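PDB 1YQF: putative p22 protein from Leishmania major, which is of unknown function but forms a three-chain assembly and is homologous to human p32, a member of the MAM33 mitochondrial glycoprotein family. Local coordinates for residues V78-N83 with L181-A186; E72-V77 with V96-K101. All coordinates share one frame; numbering follows the deposited sequence.

Contact 1. Residues V78-N83 with L181-A186; sequences VRYSTN and LYSFWA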
ATOM      1  N   VAL A  78     -12.506 -18.179   6.166  1.00 28.96           N
ATOM      2  CA  VAL A  78     -11.136 -18.224   5.667  1.00 28.96           C
ATOM      3  C   VAL A  78     -11.136 -17.567   4.295  1.00 29.23           C
ATOM      4  O   VAL A  78     -11.708 -18.094   3.346  1.00 29.19           O
ATOM      5  CB  VAL A  78     -10.607 -19.662   5.560  1.00 28.65           C
ATOM      6  CG1 VAL A  78      -9.177 -19.669   5.023  1.00 27.74           C
ATOM      7  CG2 VAL A  78     -10.674 -20.355   6.917  1.00 28.73           C
ATOM      8  N   ARG A  79     -10.493 -16.411   4.202  1.00 29.57           N
ATOM      9  CA  ARG A  79     -10.518 -15.597   2.997  1.00 29.83           C
ATOM     10  C   ARG A  79      -9.180 -15.648   2.280  1.00 30.11           C
ATOM     11  O   ARG A  79      -8.127 -15.567   2.900  1.00 29.92           O
ATOM     12  CB  ARG A  79     -10.860 -14.154   3.367  1.00 29.82           C
ATOM     13  CG  ARG A  79     -10.800 -13.172   2.209  1.00 29.99           C
ATOM     14  CD  ARG A  79     -11.393 -11.825   2.550  1.00 30.07           C
ATOM     15  NE  ARG A  79     -12.826 -11.905   2.838  1.00 29.48           N
ATOM     16  CZ  ARG A  79     -13.530 -10.950   3.439  1.00 30.03           C
ATOM     17  NH1 ARG A  79     -12.941  -9.832   3.829  1.00 29.57           N
ATOM     18  NH2 ARG A  79     -14.830 -11.109   3.655  1.00 30.37           N
ATOM     19  N   TYR A  80      -9.234 -15.778   0.962  1.00 30.73           N
ATOM     20  CA  TYR A  80      -8.033 -15.782   0.137  1.00 31.56           C
ATOM     21  C   TYR A  80      -8.327 -15.244  -1.248  1.00 32.45           C
ATOM     22  O   TYR A  80      -9.483 -15.116  -1.647  1.00 32.95           O
ATOM     23  CB  TYR A  80      -7.470 -17.195   0.015  1.00 31.46           C
ATOM     24  CG  TYR A  80      -8.416 -18.169  -0.645  1.00 31.99           C
ATOM     25  CD1 TYR A  80      -9.491 -18.702   0.056  1.00 32.60           C
ATOM     26  CD2 TYR A  80      -8.237 -18.561  -1.970  1.00 32.72           C
ATOM     27  CE1 TYR A  80     -10.367 -19.594  -0.542  1.00 33.66           C
ATOM     28  CE2 TYR A  80      -9.107 -19.458  -2.577  1.00 32.97           C
ATOM     29  CZ  TYR A  80     -10.169 -19.971  -1.856  1.00 33.39           C
ATOM     30  OH  TYR A  80     -11.042 -20.856  -2.446  1.00 34.46           O
ATOM     31  N   SER A  81      -7.260 -14.948  -1.977  1.00 33.35           N
ATOM     32  CA  SER A  81      -7.347 -14.478  -3.350  1.00 34.01           C
ATOM     33  C   SER A  81      -6.581 -15.451  -4.235  1.00 35.65           C
ATOM     34  O   SER A  81      -5.546 -15.989  -3.826  1.00 35.83           O
ATOM     35  CB  SER A  81      -6.754 -13.070  -3.468  1.00 33.63           C
ATOM     36  OG  SER A  81      -6.768 -12.614  -4.812  1.00 32.52           O
ATOM     37  N   THR A  82      -7.083 -15.677  -5.446  1.00 37.57           N
ATOM     38  CA  THR A  82      -6.403 -16.543  -6.410  1.00 39.40           C
ATOM     39  C   THR A  82      -5.457 -15.728  -7.294  1.00 41.59           C
ATOM     40  O   THR A  82      -4.841 -16.269  -8.209  1.00 41.28           O
ATOM     41  CB  THR A  82      -7.420 -17.300  -7.277  1.00 38.98           C
ATOM     42  OG1 THR A  82      -8.221 -16.369  -8.030  1.00 39.69           O
ATOM     43  CG2 THR A  82      -8.419 -18.052  -6.413  1.00 38.16           C
ATOM     44  N   ASN A  83      -5.363 -14.428  -7.018  1.00 44.79           N
ATOM     45  CA  ASN A  83      -4.375 -13.567  -7.661  1.00 47.56           C
ATOM     46  C   ASN A  83      -3.002 -13.844  -7.078  1.00 51.32           C
ATOM     47  O   ASN A  83      -2.864 -14.128  -5.884  1.00 51.51           O
ATOM     48  CB  ASN A  83      -4.715 -12.083  -7.469  1.00 46.97           C
ATOM     49  CG  ASN A  83      -5.667 -11.556  -8.526  1.00 45.95           C
ATOM     50  OD1 ASN A  83      -5.610 -11.968  -9.687  1.00 42.87           O
ATOM     51  ND2 ASN A  83      -6.543 -10.633  -8.131  1.00 44.29           N
ATOM     52  N   LEU A 181      -4.469 -25.582  -4.266  1.00 28.78           N
ATOM     53  CA  LEU A 181      -5.027 -26.316  -5.400  1.00 29.06           C
ATOM     54  C   LEU A 181      -6.139 -25.541  -6.097  1.00 29.17           C
ATOM     55  O   LEU A 181      -6.268 -25.600  -7.318  1.00 29.36           O
ATOM     56  CB  LEU A 181      -5.570 -27.678  -4.949  1.00 29.07           C
ATOM     57  CG  LEU A 181      -4.561 -28.791  -4.650  1.00 29.40           C
ATOM     58  CD1 LEU A 181      -5.297 -30.031  -4.163  1.00 30.17           C
ATOM     59  CD2 LEU A 181      -3.699 -29.123  -5.864  1.00 28.76           C
ATOM     60  N   TYR A 182      -6.941 -24.825  -5.315  1.00 29.27           N
ATOM     61  CA  TYR A 182      -8.051 -24.049  -5.851  1.00 29.47           C
ATOM     62  C   TYR A 182      -7.521 -22.825  -6.584  1.00 29.22           C
ATOM     63  O   TYR A 182      -8.084 -22.411  -7.589  1.00 29.03           O
ATOM     64  CB  TYR A 182      -9.007 -23.619  -4.737  1.00 29.87           C
ATOM     65  CG  TYR A 182     -10.328 -23.102  -5.250  1.00 31.04           C
ATOM     66  CD1 TYR A 182     -11.392 -23.964  -5.468  1.00 32.36           C
ATOM     67  CD2 TYR A 182     -10.510 -21.751  -5.532  1.00 33.49           C
ATOM     68  CE1 TYR A 182     -12.609 -23.496  -5.945  1.00 33.62           C
ATOM     69  CE2 TYR A 182     -11.724 -21.271  -6.012  1.00 34.05           C
ATOM     70  CZ  TYR A 182     -12.768 -22.149  -6.215  1.00 34.43           C
ATOM     71  OH  TYR A 182     -13.973 -21.686  -6.687  1.00 36.94           O
ATOM     72  N   SER A 183      -6.424 -22.261  -6.086  1.00 29.47           N
ATOM     73  CA  SER A 183      -5.786 -21.120  -6.732  1.00 30.40           C
ATOM     74  C   SER A 183      -5.228 -21.497  -8.106  1.00 31.16           C
ATOM     75  O   SER A 183      -5.395 -20.743  -9.059  1.00 30.69           O
ATOM     76  CB  SER A 183      -4.679 -20.544  -5.851  1.00 30.36           C
ATOM     77  OG  SER A 183      -5.229 -19.930  -4.697  1.00 31.49           O
ATOM     78  N   PHE A 184      -4.579 -22.660  -8.203  1.00 32.27           N
ATOM     79  CA  PHE A 184      -4.048 -23.140  -9.481  1.00 33.63           C
ATOM     80  C   PHE A 184      -5.187 -23.331 -10.473  1.00 33.16           C
ATOM     81  O   PHE A 184      -5.078 -22.931 -11.628  1.00 33.25           O
ATOM     82  CB  PHE A 184      -3.297 -24.478  -9.334  1.00 34.36           C
ATOM     83  CG  PHE A 184      -1.966 -24.382  -8.617  1.00 38.10           C
ATOM     84  CD1 PHE A 184      -1.115 -23.290  -8.792  1.00 41.43           C
ATOM     85  CD2 PHE A 184      -1.554 -25.414  -7.777  1.00 40.50           C
ATOM     86  CE1 PHE A 184       0.112 -23.228  -8.126  1.00 42.60           C
ATOM     87  CE2 PHE A 184      -0.329 -25.355  -7.113  1.00 41.57           C
ATOM     88  CZ  PHE A 184       0.502 -24.262  -7.287  1.00 42.13           C
ATOM     89  N   TRP A 185      -6.278 -23.940 -10.012  1.00 32.91           N
ATOM     90  CA  TRP A 185      -7.436 -24.198 -10.861  1.00 32.69           C
ATOM     91  C   TRP A 185      -8.070 -22.898 -11.331  1.00 32.36           C
ATOM     92  O   TRP A 185      -8.281 -22.713 -12.520  1.00 32.42           O
ATOM     93  CB  TRP A 185      -8.485 -25.044 -10.132  1.00 32.77           C
ATOM     94  CG  TRP A 185      -9.789 -25.102 -10.875  1.00 33.23           C
ATOM     95  CD1 TRP A 185     -10.087 -25.895 -11.941  1.00 33.52           C
ATOM     96  CD2 TRP A 185     -10.959 -24.317 -10.622  1.00 34.33           C
ATOM     97  NE1 TRP A 185     -11.372 -25.657 -12.367  1.00 33.66           N
ATOM     98  CE2 TRP A 185     -11.930 -24.691 -11.574  1.00 34.02           C
ATOM     99  CE3 TRP A 185     -11.285 -23.325  -9.684  1.00 36.49           C
ATOM    100  CZ2 TRP A 185     -13.204 -24.120 -11.614  1.00 35.47           C
ATOM    101  CZ3 TRP A 185     -12.555 -22.756  -9.726  1.00 37.43           C
ATOM    102  CH2 TRP A 185     -13.498 -23.159 -10.685  1.00 36.68           C
ATOM    103  N   ALA A 186      -8.372 -22.013 -10.383  1.00 32.01           N
ATOM    104  CA  ALA A 186      -9.002 -20.726 -10.676  1.00 31.77           C
ATOM    105  C   ALA A 186      -8.132 -19.846 -11.563  1.00 31.94           C
ATOM    106  O   ALA A 186      -8.649 -19.094 -12.386  1.00 31.46           O
ATOM    107  CB  ALA A 186      -9.346 -19.987  -9.383  1.00 31.69           C
TER
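Two side chains on one edge of helix 173-202, Tyr182 and Ala186, point at Tyr80 near the end of strand 74-81 and Thr82 just past it; the axes of the short segments come no closer than 10.0 Å and run at 37° to each other. The tightest point lies between the tyrosines. Tyr80 has CG in the crowded position between backbone N and carbonyl carbon (chi1 62°), which swings the ring toward the helix. Its OH comes over one face of the Tyr182 ring, 3.3 Å from Tyr182 CD2, and that CD2 lies near the plane of the Tyr80 ring at its edge, so the two rings cross at about a right angle. Tyr182 has CG anti to the backbone N (chi1 -166°), and Trp185 CE3 lies over the rim of its opposite face. Tyr80 OH is buried here and has no hydrogen-bonding partner in the model. Ala186, one turn beyond Tyr182, receives the Thr82 methyl; CG2 stands beside the backbone N and anti to the carbonyl carbon, 3.7 Å from Ala186 CB.

Ser183 fits more loosely between these two clusters: its OG stands 4.0 Å from Thr82 CA and bonds to Val179 O one turn back. Whereas these five residues are buried, Ser81 and Asn83 turn away from the helix and are partly exposed. Ser81 OG accepts from Asn83 N at 3.2 Å, an ST turn, while the Asn83 amide bonds to Leu145 O and Thr147 N of the second subunit. With no hydrogen bond between the segments, side-chain packing makes the join. Phe65 also meets Tyr182 edge-to-face, extending the aromatic cluster onto strand 64-71. The arrangement is a stretch of the C-terminal helix packed on a face of the antiparallel sheet, consistent with the p32-like (MAM33) fold.

Contact 2. Residues E72-V77 with V96-K101; sequences EGEDLV and VYITQK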
ATOM      1  N   GLU A  72     -19.287 -24.526  16.956  1.00 47.64           N
ATOM      2  CA  GLU A  72     -19.592 -24.216  18.358  1.00 48.18           C
ATOM      3  C   GLU A  72     -20.138 -22.793  18.535  1.00 47.15           C
ATOM      4  O   GLU A  72     -19.734 -22.075  19.450  1.00 47.23           O
ATOM      5  CB  GLU A  72     -18.353 -24.418  19.254  1.00 48.97           C
ATOM      6  CG  GLU A  72     -17.512 -25.653  18.947  1.00 52.12           C
ATOM      7  CD  GLU A  72     -18.232 -26.970  19.186  1.00 55.57           C
ATOM      8  OE1 GLU A  72     -19.344 -26.973  19.757  1.00 57.89           O
ATOM      9  OE2 GLU A  72     -17.672 -28.019  18.800  1.00 57.59           O
ATOM     10  N   GLY A  73     -21.043 -22.387  17.645  1.00 46.05           N
ATOM     11  CA  GLY A  73     -21.634 -21.057  17.691  1.00 45.00           C
ATOM     12  C   GLY A  73     -20.804 -19.950  17.051  1.00 43.97           C
ATOM     13  O   GLY A  73     -21.303 -18.842  16.845  1.00 43.98           O
ATOM     14  N   GLU A  74     -19.543 -20.240  16.737  1.00 42.42           N
ATOM     15  CA  GLU A  74     -18.647 -19.273  16.108  1.00 41.05           C
ATOM     16  C   GLU A  74     -18.850 -19.261  14.593  1.00 39.50           C
ATOM     17  O   GLU A  74     -19.052 -20.305  13.985  1.00 39.59           O
ATOM     18  CB  GLU A  74     -17.188 -19.632  16.406  1.00 41.12           C
ATOM     19  CG  GLU A  74     -16.821 -19.660  17.883  1.00 40.94           C
ATOM     20  CD  GLU A  74     -15.478 -20.316  18.145  1.00 41.89           C
ATOM     21  OE1 GLU A  74     -14.821 -20.749  17.175  1.00 42.22           O
ATOM     22  OE2 GLU A  74     -15.077 -20.399  19.324  1.00 42.27           O
ATOM     23  N   ASP A  75     -18.788 -18.077  13.991  1.00 37.49           N
ATOM     24  CA  ASP A  75     -18.811 -17.943  12.536  1.00 36.03           C
ATOM     25  C   ASP A  75     -17.381 -17.852  12.016  1.00 34.16           C
ATOM     26  O   ASP A  75     -16.696 -16.862  12.249  1.00 33.36           O
ATOM     27  CB  ASP A  75     -19.600 -16.700  12.125  1.00 36.29           C
ATOM     28  CG  ASP A  75     -21.067 -16.796  12.489  1.00 37.70           C
ATOM     29  OD1 ASP A  75     -21.636 -17.885  12.733  1.00 39.09           O
ATOM     30  OD2 ASP A  75     -21.739 -15.742  12.547  1.00 39.97           O
ATOM     31  N   LEU A  76     -16.934 -18.894  11.318  1.00 32.33           N
ATOM     32  CA  LEU A  76     -15.582 -18.933  10.767  1.00 31.00           C
ATOM     33  C   LEU A  76     -15.570 -18.513   9.300  1.00 30.21           C
ATOM     34  O   LEU A  76     -16.463 -18.869   8.537  1.00 30.20           O
ATOM     35  CB  LEU A  76     -14.973 -20.329  10.906  1.00 30.83           C
ATOM     36  CG  LEU A  76     -15.019 -20.977  12.294  1.00 31.07           C
ATOM     37  CD1 LEU A  76     -14.469 -22.393  12.224  1.00 31.92           C
ATOM     38  CD2 LEU A  76     -14.245 -20.162  13.310  1.00 29.68           C
ATOM     39  N   VAL A  77     -14.554 -17.745   8.919  1.00 29.37           N
ATOM     40  CA  VAL A  77     -14.346 -17.360   7.527  1.00 28.77           C
ATOM     41  C   VAL A  77     -12.858 -17.435   7.208  1.00 29.00           C
ATOM     42  O   VAL A  77     -12.048 -16.835   7.899  1.00 29.59           O
ATOM     43  CB  VAL A  77     -14.856 -15.932   7.243  1.00 28.42           C
ATOM     44  CG1 VAL A  77     -14.577 -15.533   5.799  1.00 27.41           C
ATOM     45  CG2 VAL A  77     -16.352 -15.817   7.534  1.00 27.72           C
ATOM     46  N   VAL A  96      -7.977 -15.610   8.373  1.00 26.92           N
ATOM     47  CA  VAL A  96      -8.946 -16.410   9.111  1.00 26.82           C
ATOM     48  C   VAL A  96      -9.698 -15.516  10.089  1.00 26.86           C
ATOM     49  O   VAL A  96      -9.089 -14.874  10.931  1.00 27.52           O
ATOM     50  CB  VAL A  96      -8.251 -17.543   9.896  1.00 26.45           C
ATOM     51  CG1 VAL A  96      -9.272 -18.419  10.606  1.00 26.68           C
ATOM     52  CG2 VAL A  96      -7.391 -18.388   8.972  1.00 26.06           C
ATOM     53  N   TYR A  97     -11.020 -15.484   9.979  1.00 26.76           N
ATOM     54  CA  TYR A  97     -11.853 -14.696  10.876  1.00 26.62           C
ATOM     55  C   TYR A  97     -12.686 -15.613  11.765  1.00 27.42           C
ATOM     56  O   TYR A  97     -13.315 -16.552  11.288  1.00 27.58           O
ATOM     57  CB  TYR A  97     -12.760 -13.754  10.083  1.00 26.17           C
ATOM     58  CG  TYR A  97     -12.009 -12.841   9.139  1.00 24.07           C
ATOM     59  CD1 TYR A  97     -11.675 -13.264   7.855  1.00 23.62           C
ATOM     60  CD2 TYR A  97     -11.630 -11.559   9.527  1.00 22.40           C
ATOM     61  CE1 TYR A  97     -10.978 -12.433   6.978  1.00 23.07           C
ATOM     62  CE2 TYR A  97     -10.932 -10.722   8.657  1.00 22.28           C
ATOM     63  CZ  TYR A  97     -10.612 -11.168   7.383  1.00 22.60           C
ATOM     64  OH  TYR A  97      -9.934 -10.354   6.507  1.00 21.61           O
ATOM     65  N   ILE A  98     -12.676 -15.337  13.062  1.00 28.32           N
ATOM     66  CA  ILE A  98     -13.466 -16.086  14.032  1.00 28.75           C
ATOM     67  C   ILE A  98     -14.348 -15.071  14.743  1.00 29.34           C
ATOM     68  O   ILE A  98     -13.859 -14.262  15.522  1.00 29.71           O
ATOM     69  CB  ILE A  98     -12.545 -16.824  15.037  1.00 28.74           C
ATOM     70  CG1 ILE A  98     -11.576 -17.746  14.289  1.00 29.33           C
ATOM     71  CG2 ILE A  98     -13.375 -17.626  16.039  1.00 28.52           C
ATOM     72  CD1 ILE A  98     -10.644 -18.540  15.183  1.00 30.19           C
ATOM     73  N   THR A  99     -15.645 -15.109  14.457  1.00 30.01           N
ATOM     74  CA  THR A  99     -16.586 -14.140  15.003  1.00 30.66           C
ATOM     75  C   THR A  99     -17.472 -14.774  16.075  1.00 31.55           C
ATOM     76  O   THR A  99     -18.128 -15.787  15.837  1.00 31.31           O
ATOM     77  CB  THR A  99     -17.451 -13.556  13.867  1.00 30.76           C
ATOM     78  OG1 THR A  99     -16.636 -12.752  13.004  1.00 29.23           O
ATOM     79  CG2 THR A  99     -18.503 -12.581  14.414  1.00 30.29           C
ATOM     80  N   GLN A 100     -17.485 -14.162  17.253  1.00 32.51           N
ATOM     81  CA  GLN A 100     -18.311 -14.615  18.364  1.00 33.45           C
ATOM     82  C   GLN A 100     -19.753 -14.155  18.178  1.00 34.07           C
ATOM     83  O   GLN A 100     -20.054 -13.368  17.280  1.00 34.05           O
ATOM     84  CB  GLN A 100     -17.770 -14.068  19.689  1.00 33.53           C
ATOM     85  CG  GLN A 100     -16.319 -14.446  20.006  1.00 34.81           C
ATOM     86  CD  GLN A 100     -16.113 -15.934  20.266  1.00 35.56           C
ATOM     87  OE1 GLN A 100     -17.066 -16.671  20.507  1.00 37.24           O
ATOM     88  NE2 GLN A 100     -14.863 -16.373  20.218  1.00 36.14           N
ATOM     89  N   LYS A 101     -20.639 -14.657  19.034  1.00 34.94           N
ATOM     90  CA  LYS A 101     -22.055 -14.288  19.013  1.00 35.54           C
ATOM     91  C   LYS A 101     -22.248 -12.775  19.185  1.00 34.45           C
ATOM     92  O   LYS A 101     -23.065 -12.162  18.492  1.00 34.13           O
ATOM     93  CB  LYS A 101     -22.809 -15.057  20.109  1.00 36.44           C
ATOM     94  CG  LYS A 101     -24.311 -14.786  20.173  1.00 39.55           C
ATOM     95  CD  LYS A 101     -25.080 -15.948  20.807  1.00 43.21           C
ATOM     96  CE  LYS A 101     -24.676 -16.201  22.260  1.00 45.70           C
ATOM     97  NZ  LYS A 101     -24.953 -15.042  23.151  1.00 46.42           N
TER
HETATM   98  O   HOH W   1     -13.193 -18.646  20.237  1.00 28.76           O
HETATM   99  O   HOH W   2     -15.950 -14.534  11.057  1.00 22.11           O
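Strands 74-77 and 96-99 pair antiparallel through two hydrogen-bonded pairs, Asp75 with Thr99 and Val77 with Tyr97; the shortest bond, Tyr97 N to Val77 O, is 2.7 Å. Side chains then sort to the two faces. Leu76 has CG anti to its carbonyl carbon and an extended chi2 (176°), which lays CD2 alongside Ile98, 3.7 Å from its CG1. Glu74, extended beyond CG, lies beside Ile98, with OE1 3.6 Å from Ile98 CG2, while that oxygen is held by a salt bridge to Arg169. In Gln100 the bend at chi2 (-67°) brings the amide beside the Glu74 carboxylate, their planes nearly perpendicular (83° apart); a water bridges them, donating to Glu74 OE2 and accepting from Gln100 NE2. On the other face Val77 CB meets Tyr97 CB at 4.1 Å; Tyr97 CG, anti to its carbonyl carbon, puts the CD1 edge at Val77 O. Thr99 OG1, likewise anti to its carbonyl carbon, reaches a second water bound to Asp75 O, and also bonds to Thr105 OG1. Helix 156-168 packs on Ile98 and Val96, helix 128-132 lies against Val77, Tyr97 and Thr99, and strands 64-71 and 105-113 continue the sheet on either side.

Both contacts draw on strand 74-81: its beginning pairs with strand 92-99 in contact 2, and its last residues and the turn after them meet helix 173-202 in contact 1, the centres about 21 Å apart. Contact 1 lies near the middle of the chain, about 5 Å from its centre, whereas contact 2 sits about 17 Å out. They touch directly where Arg79 CB packs 4.0 Å from Tyr97 CE1. Leu76 of contact 2 and Tyr80 of contact 1 share one face of the strand by alternation. Segment 78-83 reaches the second subunit through Asn83, and Gln100 of contact 2 packs on Phe201 of the third.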